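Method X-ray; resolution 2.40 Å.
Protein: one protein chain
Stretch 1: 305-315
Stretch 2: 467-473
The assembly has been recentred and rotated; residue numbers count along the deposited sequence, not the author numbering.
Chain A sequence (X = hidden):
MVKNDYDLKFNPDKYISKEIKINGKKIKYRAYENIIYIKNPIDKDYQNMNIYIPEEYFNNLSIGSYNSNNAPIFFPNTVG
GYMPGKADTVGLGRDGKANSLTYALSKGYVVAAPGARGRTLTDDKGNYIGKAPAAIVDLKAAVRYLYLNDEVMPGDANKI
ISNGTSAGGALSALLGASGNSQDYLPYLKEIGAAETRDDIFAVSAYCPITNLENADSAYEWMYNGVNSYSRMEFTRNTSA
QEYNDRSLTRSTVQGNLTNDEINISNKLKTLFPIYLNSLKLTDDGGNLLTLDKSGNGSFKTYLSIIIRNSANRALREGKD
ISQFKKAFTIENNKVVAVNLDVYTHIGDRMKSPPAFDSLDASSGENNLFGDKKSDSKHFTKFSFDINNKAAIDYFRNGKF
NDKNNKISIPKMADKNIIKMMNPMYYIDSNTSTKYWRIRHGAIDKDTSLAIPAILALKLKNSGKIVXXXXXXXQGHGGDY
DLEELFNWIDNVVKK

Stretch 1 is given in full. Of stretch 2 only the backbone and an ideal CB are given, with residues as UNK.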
# COMPACT_ATOMS: atom_id res chain seq x y z
N ILE A 305 -2.60 6.78 -21.56
CA ILE A 305 -4.05 6.64 -21.66
C ILE A 305 -4.70 6.71 -20.28
O ILE A 305 -5.78 7.28 -20.12
CB ILE A 305 -4.41 5.34 -22.41
CG1 ILE A 305 -3.89 5.42 -23.84
CG2 ILE A 305 -5.90 5.16 -22.45
CD1 ILE A 305 -4.02 4.12 -24.62
N ILE A 306 -4.04 6.15 -19.26
CA ILE A 306 -4.49 6.34 -17.88
C ILE A 306 -4.64 7.83 -17.58
O ILE A 306 -5.62 8.26 -16.97
CB ILE A 306 -3.50 5.69 -16.90
CG1 ILE A 306 -3.53 4.19 -17.01
CG2 ILE A 306 -3.80 6.09 -15.46
CD1 ILE A 306 -2.41 3.61 -16.17
N ILE A 307 -3.65 8.63 -17.97
CA ILE A 307 -3.73 10.07 -17.70
C ILE A 307 -4.84 10.70 -18.53
O ILE A 307 -5.64 11.48 -18.02
CB ILE A 307 -2.36 10.74 -17.93
CG1 ILE A 307 -1.30 10.18 -16.98
CG2 ILE A 307 -2.45 12.26 -17.74
CD1 ILE A 307 -1.62 10.42 -15.52
N ARG A 308 -4.92 10.35 -19.83
CA ARG A 308 -6.00 10.85 -20.67
C ARG A 308 -7.35 10.57 -20.05
O ARG A 308 -8.22 11.45 -19.99
CB ARG A 308 -5.94 10.22 -22.07
CG ARG A 308 -7.07 10.68 -23.01
CD ARG A 308 -7.31 9.72 -24.19
NE ARG A 308 -7.98 8.49 -23.77
CZ ARG A 308 -8.05 7.38 -24.49
NH1 ARG A 308 -7.48 7.34 -25.69
NH2 ARG A 308 -8.70 6.31 -24.02
N ASN A 309 -7.53 9.35 -19.56
CA ASN A 309 -8.79 8.99 -18.92
C ASN A 309 -9.00 9.79 -17.64
O ASN A 309 -10.12 10.24 -17.37
CB ASN A 309 -8.81 7.50 -18.62
CG ASN A 309 -9.14 6.66 -19.84
OD1 ASN A 309 -9.43 7.18 -20.94
ND2 ASN A 309 -9.10 5.35 -19.65
N SER A 310 -7.93 9.99 -16.86
CA SER A 310 -8.03 10.82 -15.66
C SER A 310 -8.45 12.26 -16.00
O SER A 310 -9.39 12.79 -15.41
CB SER A 310 -6.71 10.83 -14.90
OG SER A 310 -6.77 11.73 -13.80
N ALA A 311 -7.73 12.91 -16.93
CA ALA A 311 -8.06 14.30 -17.29
C ALA A 311 -9.46 14.42 -17.90
O ALA A 311 -10.12 15.45 -17.72
CB ALA A 311 -7.01 14.87 -18.23
N ASN A 312 -9.94 13.41 -18.62
CA ASN A 312 -11.28 13.52 -19.19
C ASN A 312 -12.37 13.38 -18.13
O ASN A 312 -13.43 14.00 -18.26
CB ASN A 312 -11.47 12.48 -20.28
CG ASN A 312 -10.95 12.96 -21.58
OD1 ASN A 312 -10.91 14.18 -21.82
ND2 ASN A 312 -10.51 12.04 -22.43
N ARG A 313 -12.14 12.57 -17.10
CA ARG A 313 -13.08 12.55 -15.99
C ARG A 313 -13.10 13.89 -15.28
O ARG A 313 -14.17 14.40 -14.93
CB ARG A 313 -12.73 11.42 -15.02
CG ARG A 313 -13.55 11.41 -13.73
CD ARG A 313 -13.42 10.06 -13.02
NE ARG A 313 -14.13 8.99 -13.75
CZ ARG A 313 -13.54 8.01 -14.43
NH1 ARG A 313 -14.28 7.09 -15.05
NH2 ARG A 313 -12.22 7.92 -14.48
N ALA A 314 -11.92 14.49 -15.09
CA ALA A 314 -11.85 15.80 -14.44
C ALA A 314 -12.66 16.83 -15.21
O ALA A 314 -13.45 17.59 -14.63
CB ALA A 314 -10.40 16.24 -14.31
N LEU A 315 -12.49 16.87 -16.54
CA LEU A 315 -13.27 17.78 -17.37
C LEU A 315 -14.77 17.58 -17.16
O LEU A 315 -15.51 18.55 -16.94
CB LEU A 315 -12.90 17.58 -18.84
CG LEU A 315 -11.52 18.13 -19.22
CD1 LEU A 315 -11.21 17.89 -20.69
CD2 LEU A 315 -11.45 19.62 -18.88
N UNK A 467 -10.12 -2.77 -10.26
CA UNK A 467 -10.66 -1.42 -10.41
C UNK A 467 -9.53 -0.42 -10.12
O UNK A 467 -9.22 -0.15 -8.95
CB UNK A 467 -11.85 -1.19 -9.48
N UNK A 468 -8.94 0.14 -11.19
CA UNK A 468 -7.74 0.96 -11.15
C UNK A 468 -8.01 2.29 -11.82
O UNK A 468 -8.64 2.35 -12.88
CB UNK A 468 -6.56 0.25 -11.82
N UNK A 469 -7.48 3.35 -11.22
CA UNK A 469 -7.80 4.73 -11.54
C UNK A 469 -6.71 5.63 -10.96
O UNK A 469 -6.18 5.36 -9.87
CB UNK A 469 -9.18 5.12 -11.00
N UNK A 470 -6.38 6.69 -11.69
CA UNK A 470 -5.47 7.74 -11.23
C UNK A 470 -6.29 9.01 -11.08
O UNK A 470 -6.44 9.78 -12.04
CB UNK A 470 -4.30 7.94 -12.19
N UNK A 471 -6.87 9.26 -9.91
CA UNK A 471 -7.74 10.43 -9.75
C UNK A 471 -6.99 11.74 -9.96
O UNK A 471 -5.91 11.96 -9.41
CB UNK A 471 -8.38 10.42 -8.36
N UNK A 472 -7.60 12.62 -10.75
CA UNK A 472 -6.99 13.89 -11.14
C UNK A 472 -6.74 14.81 -9.95
O UNK A 472 -7.55 14.89 -9.02
CB UNK A 472 -7.88 14.60 -12.16
N UNK A 473 -5.63 15.54 -10.01
CA UNK A 473 -5.30 16.51 -8.99
C UNK A 473 -5.05 15.93 -7.62
O UNK A 473 -5.12 16.66 -6.62
CB UNK A 473 -6.42 17.54 -8.89

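Stretch 1 is helical throughout, and the side chains it turns to the other segment are small or aliphatic: Ile306, Ser310 and Ala314, flanked by Ile307 and Ala311. Stretch 2 enters as a strand and leaves it after position 469.

Position 467 (phi/psi -115/102) has no stretch 1 atom within 5.5 Å of its ideal CB, so this contact sets no preference. The residue is Asn467, whose OD1 is hydrogen-bonded elsewhere in the structure.

At 468 the extended backbone (-125/139) sends CA-to-CB sideways, again with nothing within 5.5 Å. A short side chain would miss the helix; a long apolar one, aromatic or aliphatic, could reach the end of Ile306. Phe468 does so with chi1 at 175° (t): its CE2 lies 3.4 Å from Ile306 CD1, which sits at the ring edge, near the ring plane.

Position 469 also points sideways, and its ideal CB is 5.4 Å from Arg313 NH2. The guanidinium could favour an acidic or polar group, but small residues are equally compatible. Ala469 makes no close contact.

Position 470 points toward the helix. Its ideal CB is 3.8 Å from Ile306 CG2, 4.6 Å from Ser310 CB and 4.9 Å from Ile307 CD1, a setting that suits a small, apolar side chain. Ala470 packs its CB against Ile306 CG2 at 3.8 Å. The backbone adds polar links: Ser310 OG donates a hydrogen bond to Ala470 O at 2.6 Å, and a water accepts from Ala470 N (3.1 Å to the water oxygen) while donating weakly to Ile306 O (3.4 Å).

At 471, CA-to-CB points away and phi/psi of -63/133 lies in the polyproline region. Many residues would fit, proline among them; Pro471 is found, with a C-gamma exo ring.

Position 472 (-64/144) points toward the helix, its ideal CB 3.5 Å from Ser310 OG and 3.7 Å from Ala314 CB. The low methyls of Ala311 and Ala314 leave a shallow surface on which a broad apolar or aromatic group could lie. Trp472 has the largest covered area in stretch 2. Ala314 CB stands over one face, 3.9 Å from the centroid of the five-membered ring and 29° off its normal, a CH-pi contact; Ala311 CB approaches CZ3 of Trp472 to 3.6 Å. A second water accepts from Trp472 N (3.0 Å to the water oxygen) and donates weakly to Ser310 O (3.4 Å).

Position 473 has phi/psi 64/20 and no neighbour within 5.5 Å of its ideal CB. Positive phi favours glycine, with asparagine a plausible alternative; the residue is Gly473.

Stretch 2 467-473: NFAAPWG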
# COMPACT_ATOMS: atom_id res chain seq x y z
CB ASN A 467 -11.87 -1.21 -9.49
CG ASN A 467 -12.56 0.13 -9.72
OD1 ASN A 467 -11.92 1.17 -9.76
ND2 ASN A 467 -13.87 0.10 -9.82
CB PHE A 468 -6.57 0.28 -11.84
CG PHE A 468 -5.31 1.14 -11.94
CD1 PHE A 468 -4.68 1.62 -10.81
CD2 PHE A 468 -4.73 1.41 -13.16
CE1 PHE A 468 -3.51 2.39 -10.90
CE2 PHE A 468 -3.55 2.19 -13.26
CZ PHE A 468 -2.95 2.68 -12.12
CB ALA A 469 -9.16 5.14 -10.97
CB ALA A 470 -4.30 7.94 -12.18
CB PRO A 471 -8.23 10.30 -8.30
CG PRO A 471 -7.97 8.87 -7.93
CD PRO A 471 -6.76 8.46 -8.68
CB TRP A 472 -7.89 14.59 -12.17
CG TRP A 472 -7.26 15.83 -12.70
CD1 TRP A 472 -7.49 17.12 -12.30
CD2 TRP A 472 -6.27 15.90 -13.74
NE1 TRP A 472 -6.71 17.99 -13.03
CE2 TRP A 472 -5.95 17.27 -13.92
CE3 TRP A 472 -5.64 14.95 -14.55
CZ2 TRP A 472 -5.02 17.70 -14.86
CZ3 TRP A 472 -4.72 15.37 -15.47
CH2 TRP A 472 -4.41 16.74 -15.62
O HOH W 1 -7.64 7.13 -14.44
O HOH W 2 -9.95 11.52 -12.31
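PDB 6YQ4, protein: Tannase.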